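PDB 4JZ6: salicylaldehyde dehydrogenase NahF, which probably catalyses the NAD-dependent oxidation of salicylaldehyde to salicylate, a step of naphthalene degradation, as a member of the aldehyde dehydrogenase family. Local coordinates for residues D384-K387 and S388-I392; R320-E323 and K324-L328. All blocks are in the same frame, centred on the assembly; numbering follows the deposited sequence.

Contact 1: D384-K387 and S388-I392; sequences DHVK and SDMRI
Met-390 folds back over the chain that leads into its own turn, and its side chain runs along the backbone from Lys-387 to His-385. Met-390 CB starts 3.5 Å from Lys-387 O, and CG stays beside the same oxygen. With CG anti to the carbonyl carbon (chi1 -56°) and the chain extended beyond it, the thioether is carried back along the preceding residues. There Met-390 SD lies 3.4 Å from Lys-387 N, which points a nearly straight but weak N-H...S hydrogen bond at it (167°). Met-390 SD also rests 3.7 Å from Val-386 CA and is met by the CG1 branch of Val-386. At the tip, Met-390 CE reaches His-385 O at 3.6 Å. Cut back to an alanine here, the side chain would lose its sulfur, which would probably leave the Lys-387 N-H without that acceptor and a gap beside Val-386.

The same CG1 of Val-386 touches CG2 of Ile-392 at 4.1 Å, the side chains lying at about a right angle, so one methyl serves two apolar neighbours. Val-403 of strand 401-407 packs on both Val-386 and Ile-392, while Leu-356 and Ala-360 of helix 349-362 lie against Ile-392. On the solvent side, OD1 of Asp-389 comes within van der Waals range of Lys-387 CB.

The backbone reversal is closed by the bond from Met-390 N to Lys-387 O at 3.0 Å. This is a type I beta turn, Lys-387 to Met-390, in the connection between strands 381-384 and 401-407.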
ATOM      1  N   ASP A 384      30.992   5.232 -21.423  1.00 37.76           N
ATOM      2  CA  ASP A 384      31.837   4.368 -20.603  1.00 36.46           C
ATOM      3  C   ASP A 384      32.538   5.186 -19.520  1.00 40.26           C
ATOM      4  O   ASP A 384      32.655   6.410 -19.638  1.00 42.61           O
ATOM      5  CB  ASP A 384      32.882   3.673 -21.474  1.00 36.71           C
ATOM      6  CG  ASP A 384      33.550   2.500 -20.770  1.00 37.72           C
ATOM      7  OD1 ASP A 384      33.301   2.299 -19.560  1.00 32.01           O
ATOM      8  OD2 ASP A 384      34.335   1.784 -21.428  1.00 37.54           O
ATOM      9  N   HIS A 385      33.016   4.501 -18.480  1.00 36.67           N
ATOM     10  CA  HIS A 385      33.676   5.146 -17.344  1.00 37.36           C
ATOM     11  C   HIS A 385      32.791   6.206 -16.704  1.00 41.22           C
ATOM     12  O   HIS A 385      33.235   7.324 -16.436  1.00 44.82           O
ATOM     13  CB  HIS A 385      35.013   5.760 -17.753  1.00 34.33           C
ATOM     14  CG  HIS A 385      35.904   4.820 -18.496  1.00 43.52           C
ATOM     15  ND1 HIS A 385      36.603   3.809 -17.875  1.00 34.69           N
ATOM     16  CD2 HIS A 385      36.216   4.741 -19.814  1.00 34.96           C
ATOM     17  CE1 HIS A 385      37.305   3.145 -18.774  1.00 42.87           C
ATOM     18  NE2 HIS A 385      37.090   3.690 -19.959  1.00 43.79           N
ATOM     19  N   VAL A 386      31.533   5.848 -16.480  1.00 39.34           N
ATOM     20  CA  VAL A 386      30.610   6.708 -15.760  1.00 38.63           C
ATOM     21  C   VAL A 386      30.823   6.521 -14.257  1.00 38.10           C
ATOM     22  O   VAL A 386      31.001   5.402 -13.776  1.00 34.04           O
ATOM     23  CB  VAL A 386      29.156   6.413 -16.171  1.00 30.75           C
ATOM     24  CG1 VAL A 386      28.172   7.085 -15.235  1.00 30.46           C
ATOM     25  CG2 VAL A 386      28.935   6.866 -17.606  1.00 30.95           C
ATOM     26  N   LYS A 387      30.831   7.629 -13.526  1.00 40.76           N
ATOM     27  CA  LYS A 387      31.151   7.608 -12.107  1.00 39.19           C
ATOM     28  C   LYS A 387      30.043   8.271 -11.282  1.00 36.73           C
ATOM     29  O   LYS A 387      29.192   8.984 -11.818  1.00 32.09           O
ATOM     30  CB  LYS A 387      32.497   8.300 -11.866  1.00 38.77           C
ATOM     31  CG  LYS A 387      33.698   7.611 -12.511  1.00 42.56           C
ATOM     32  CD  LYS A 387      34.052   6.314 -11.780  1.00 57.86           C
ATOM     33  CE  LYS A 387      35.521   5.909 -11.973  1.00 63.10           C
ATOM     34  NZ  LYS A 387      35.787   5.175 -13.250  1.00 65.25           N
ATOM     35  N   SER A 388      30.075   8.046  -9.973  1.00 36.66           N
ATOM     36  CA  SER A 388      28.976   8.427  -9.084  1.00 31.89           C
ATOM     37  C   SER A 388      28.717   9.932  -8.961  1.00 32.61           C
ATOM     38  O   SER A 388      27.697  10.341  -8.407  1.00 32.32           O
ATOM     39  CB  SER A 388      29.179   7.806  -7.697  1.00 32.07           C
ATOM     40  OG  SER A 388      30.523   7.939  -7.263  1.00 34.46           O
ATOM     41  N   ASP A 389      29.628  10.750  -9.477  1.00 37.79           N
ATOM     42  CA  ASP A 389      29.459  12.200  -9.404  1.00 43.91           C
ATOM     43  C   ASP A 389      28.702  12.758 -10.609  1.00 49.48           C
ATOM     44  O   ASP A 389      28.321  13.931 -10.626  1.00 51.93           O
ATOM     45  CB  ASP A 389      30.812  12.908  -9.252  1.00 47.68           C
ATOM     46  CG  ASP A 389      31.668  12.815 -10.500  1.00 52.83           C
ATOM     47  OD1 ASP A 389      31.543  11.816 -11.239  1.00 57.62           O
ATOM     48  OD2 ASP A 389      32.473  13.742 -10.741  1.00 51.54           O
ATOM     49  N   MET A 390      28.492  11.917 -11.615  1.00 49.07           N
ATOM     50  CA  MET A 390      27.756  12.321 -12.806  1.00 33.28           C
ATOM     51  C   MET A 390      26.259  12.114 -12.590  1.00 35.27           C
ATOM     52  O   MET A 390      25.845  11.123 -11.988  1.00 34.28           O
ATOM     53  CB  MET A 390      28.225  11.511 -14.013  1.00 33.00           C
ATOM     54  CG  MET A 390      29.712  11.605 -14.279  1.00 33.93           C
ATOM     55  SD  MET A 390      30.277  10.371 -15.460  1.00 47.31           S
ATOM     56  CE  MET A 390      32.047  10.519 -15.290  1.00 34.71           C
ATOM     57  N   ARG A 391      25.451  13.057 -13.067  1.00 32.54           N
ATOM     58  CA  ARG A 391      24.002  12.949 -12.944  1.00 31.73           C
ATOM     59  C   ARG A 391      23.485  11.671 -13.605  1.00 32.51           C
ATOM     60  O   ARG A 391      22.627  10.988 -13.052  1.00 35.63           O
ATOM     61  CB  ARG A 391      23.313  14.167 -13.561  1.00 35.91           C
ATOM     62  CG  ARG A 391      23.640  15.494 -12.897  1.00 37.43           C
ATOM     63  CD  ARG A 391      22.946  16.635 -13.623  1.00 36.64           C
ATOM     64  NE  ARG A 391      21.519  16.369 -13.788  1.00 36.02           N
ATOM     65  CZ  ARG A 391      20.750  16.943 -14.708  1.00 41.42           C
ATOM     66  NH1 ARG A 391      21.269  17.820 -15.560  1.00 50.60           N
ATOM     67  NH2 ARG A 391      19.461  16.635 -14.781  1.00 39.13           N
ATOM     68  N   ILE A 392      24.031  11.340 -14.774  1.00 33.19           N
ATOM     69  CA  ILE A 392      23.565  10.187 -15.544  1.00 31.36           C
ATOM     70  C   ILE A 392      23.860   8.847 -14.857  1.00 30.60           C
ATOM     71  O   ILE A 392      23.308   7.812 -15.235  1.00 32.46           O
ATOM     72  CB  ILE A 392      24.126  10.198 -16.992  1.00 30.20           C
ATOM     73  CG1 ILE A 392      23.208   9.409 -17.932  1.00 29.41           C
ATOM     74  CG2 ILE A 392      25.546   9.665 -17.027  1.00 30.58           C
ATOM     75  CD1 ILE A 392      23.538   9.581 -19.397  1.00 29.89           C
TER

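Contact 2: R320-E323 and K324-L328; sequences RFVE and KTERL. With SO4 (sulfate ion), chain E.
Glu-323 and Arg-327 meet one helical turn apart, their side chains crossing obliquely with the carboxylate and guanidinium planes 61° apart. Glu-323 OE1 lies over one face of the guanidinium and forms a salt bridge to Arg-327 NH1 at 2.9 Å, while Glu-323 OE2 takes a weak hydrogen bond from Arg-327 NE at 3.0 Å. Glu-323 reaches this place with CG anti to its backbone N (chi1 -153°) and a bend at chi2. Lys-324 NZ adds a long salt bridge of 3.9 Å to Glu-323 OE1.

The salt-bridge network of these three residues, with its i to i+4 pair Glu-323/Arg-327, lies in the last turns of helix 311-327, whose side bearing Phe-321 faces Val-290 of helix 282-294 and Ile-382 of strand 381-384. Thr-325 OG1 lies obliquely to that ring, 3.4 Å from Phe-321 CE1, and donates to Phe-321 O at 2.7 Å, from the opposite face of the carbonyl plane to Thr-325 N, so two bonds grip one oxygen.

Arg-320 NH1 donates to O4 of a sulfate, probably from the crystallisation liquor, at 3.2 Å, while NH2 makes a salt bridge with Glu-316 and a weak bond to sulfate O1.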
ATOM      1  N   ARG A 320      32.583  -5.481 -27.663  1.00 31.90           N
ATOM      2  CA  ARG A 320      31.555  -6.264 -28.344  1.00 33.07           C
ATOM      3  C   ARG A 320      30.222  -5.521 -28.357  1.00 30.73           C
ATOM      4  O   ARG A 320      29.554  -5.443 -29.389  1.00 32.23           O
ATOM      5  CB  ARG A 320      31.384  -7.639 -27.691  1.00 31.07           C
ATOM      6  CG  ARG A 320      32.652  -8.471 -27.651  1.00 68.47           C
ATOM      7  CD  ARG A 320      32.317  -9.947 -27.491  1.00 73.79           C
ATOM      8  NE  ARG A 320      33.445 -10.722 -26.978  1.00 79.11           N
ATOM      9  CZ  ARG A 320      33.346 -11.968 -26.522  1.00 81.35           C
ATOM     10  NH1 ARG A 320      32.170 -12.584 -26.516  1.00 79.50           N
ATOM     11  NH2 ARG A 320      34.421 -12.600 -26.067  1.00 83.66           N
ATOM     12  N   PHE A 321      29.850  -4.983 -27.199  1.00 30.14           N
ATOM     13  CA  PHE A 321      28.628  -4.203 -27.040  1.00 29.49           C
ATOM     14  C   PHE A 321      28.582  -3.075 -28.073  1.00 30.02           C
ATOM     15  O   PHE A 321      27.560  -2.854 -28.726  1.00 29.77           O
ATOM     16  CB  PHE A 321      28.582  -3.629 -25.622  1.00 30.71           C
ATOM     17  CG  PHE A 321      27.262  -3.024 -25.241  1.00 31.37           C
ATOM     18  CD1 PHE A 321      26.095  -3.381 -25.899  1.00 27.89           C
ATOM     19  CD2 PHE A 321      27.191  -2.093 -24.212  1.00 28.16           C
ATOM     20  CE1 PHE A 321      24.880  -2.815 -25.538  1.00 30.58           C
ATOM     21  CE2 PHE A 321      25.987  -1.527 -23.846  1.00 27.56           C
ATOM     22  CZ  PHE A 321      24.827  -1.885 -24.510  1.00 27.10           C
ATOM     23  N   VAL A 322      29.702  -2.378 -28.229  1.00 30.81           N
ATOM     24  CA  VAL A 322      29.772  -1.253 -29.149  1.00 31.44           C
ATOM     25  C   VAL A 322      29.631  -1.712 -30.597  1.00 31.87           C
ATOM     26  O   VAL A 322      28.955  -1.066 -31.402  1.00 32.01           O
ATOM     27  CB  VAL A 322      31.068  -0.436 -28.946  1.00 37.78           C
ATOM     28  CG1 VAL A 322      31.394   0.400 -30.187  1.00 33.18           C
ATOM     29  CG2 VAL A 322      30.933   0.448 -27.717  1.00 31.97           C
ATOM     30  N   GLU A 323      30.253  -2.842 -30.913  1.00 34.65           N
ATOM     31  CA  GLU A 323      30.188  -3.401 -32.255  1.00 36.00           C
ATOM     32  C   GLU A 323      28.734  -3.652 -32.649  1.00 35.97           C
ATOM     33  O   GLU A 323      28.264  -3.138 -33.665  1.00 45.40           O
ATOM     34  CB  GLU A 323      31.009  -4.690 -32.331  1.00 45.86           C
ATOM     35  CG  GLU A 323      31.558  -5.011 -33.710  1.00 56.42           C
ATOM     36  CD  GLU A 323      30.519  -5.634 -34.624  1.00 71.93           C
ATOM     37  OE1 GLU A 323      29.725  -6.474 -34.140  1.00 73.69           O
ATOM     38  OE2 GLU A 323      30.499  -5.280 -35.826  1.00 77.89           O
ATOM     39  N   LYS A 324      28.023  -4.423 -31.831  1.00 33.50           N
ATOM     40  CA  LYS A 324      26.616  -4.732 -32.081  1.00 35.52           C
ATOM     41  C   LYS A 324      25.740  -3.478 -32.150  1.00 33.46           C
ATOM     42  O   LYS A 324      24.881  -3.347 -33.026  1.00 32.04           O
ATOM     43  CB  LYS A 324      26.074  -5.659 -30.992  1.00 29.66           C
ATOM     44  CG  LYS A 324      26.724  -7.020 -30.946  1.00 29.87           C
ATOM     45  CD  LYS A 324      26.610  -7.733 -32.278  1.00 30.45           C
ATOM     46  CE  LYS A 324      27.184  -9.138 -32.188  1.00 32.10           C
ATOM     47  NZ  LYS A 324      27.557  -9.688 -33.522  1.00 34.90           N
ATOM     48  N   THR A 325      25.962  -2.566 -31.210  1.00 31.37           N
ATOM     49  CA  THR A 325      25.139  -1.369 -31.071  1.00 30.75           C
ATOM     50  C   THR A 325      25.211  -0.451 -32.299  1.00 31.00           C
ATOM     51  O   THR A 325      24.181   0.026 -32.784  1.00 30.71           O
ATOM     52  CB  THR A 325      25.508  -0.605 -29.782  1.00 29.69           C
ATOM     53  OG1 THR A 325      25.267  -1.455 -28.660  1.00 28.90           O
ATOM     54  CG2 THR A 325      24.683   0.657 -29.631  1.00 29.59           C
ATOM     55  N   GLU A 326      26.424  -0.215 -32.798  1.00 32.40           N
ATOM     56  CA  GLU A 326      26.625   0.599 -33.999  1.00 38.04           C
ATOM     57  C   GLU A 326      25.849   0.056 -35.201  1.00 38.76           C
ATOM     58  O   GLU A 326      25.316   0.827 -36.004  1.00 35.18           O
ATOM     59  CB  GLU A 326      28.110   0.695 -34.349  1.00 33.51           C
ATOM     60  CG  GLU A 326      28.913   1.624 -33.455  1.00 33.72           C
ATOM     61  CD  GLU A 326      30.408   1.504 -33.696  1.00 46.60           C
ATOM     62  OE1 GLU A 326      30.827   0.526 -34.357  1.00 44.43           O
ATOM     63  OE2 GLU A 326      31.166   2.384 -33.229  1.00 49.36           O
ATOM     64  N   ARG A 327      25.783  -1.271 -35.305  1.00 39.09           N
ATOM     65  CA  ARG A 327      25.123  -1.942 -36.427  1.00 34.08           C
ATOM     66  C   ARG A 327      23.589  -1.822 -36.406  1.00 36.39           C
ATOM     67  O   ARG A 327      22.936  -2.104 -37.409  1.00 37.20           O
ATOM     68  CB  ARG A 327      25.528  -3.423 -36.490  1.00 32.67           C
ATOM     69  CG  ARG A 327      26.991  -3.700 -36.845  1.00 60.92           C
ATOM     70  CD  ARG A 327      27.100  -4.917 -37.774  1.00 71.02           C
ATOM     71  NE  ARG A 327      28.005  -5.972 -37.306  1.00 80.67           N
ATOM     72  CZ  ARG A 327      27.616  -7.086 -36.682  1.00 82.07           C
ATOM     73  NH1 ARG A 327      28.516  -7.987 -36.308  1.00 78.26           N
ATOM     74  NH2 ARG A 327      26.329  -7.305 -36.430  1.00 80.05           N
ATOM     75  N   LEU A 328      23.022  -1.405 -35.273  1.00 40.78           N
ATOM     76  CA  LEU A 328      21.567  -1.316 -35.120  1.00 30.67           C
ATOM     77  C   LEU A 328      20.926  -0.289 -36.055  1.00 37.69           C
ATOM     78  O   LEU A 328      21.481   0.788 -36.277  1.00 39.50           O
ATOM     79  CB  LEU A 328      21.194  -0.993 -33.670  1.00 30.01           C
ATOM     80  CG  LEU A 328      21.447  -2.053 -32.594  1.00 29.04           C
ATOM     81  CD1 LEU A 328      20.903  -1.599 -31.246  1.00 28.24           C
ATOM     82  CD2 LEU A 328      20.829  -3.367 -32.999  1.00 28.78           C
TER
HETATM   83  S   SO4 E 504      32.573 -15.720 -23.747  0.75 41.09           S
HETATM   84  O1  SO4 E 504      33.954 -15.260 -23.890  0.75 43.09           O
HETATM   85  O2  SO4 E 504      32.568 -17.177 -23.641  0.75 38.29           O
HETATM   86  O3  SO4 E 504      32.017 -15.139 -22.530  0.75 39.77           O
HETATM   87  O4  SO4 E 504      31.770 -15.313 -24.901  0.75 31.23           O

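In the fold
From the N terminus, the chain reaches contact 2 first, in the last turns of helix 311-327, which follows strand 306-310. Helix 349-362 and strands 366-369 and 381-384 come next, and contact 1 then closes the short turn that leads towards strand 401-407. The two are in series and neither encloses nor crosses the other; each is local, within one short continuous run of chain. The centres of contact 1 and contact 2 are about 21 Å apart. The mixed sheet that holds strands 366-369, 381-384 and 401-407 links them: the helix of contact 2 packs on strands 366-369 and 381-384, also meeting helix 282-294, whereas contact 1 packs between strand 401-407 and helix 349-362.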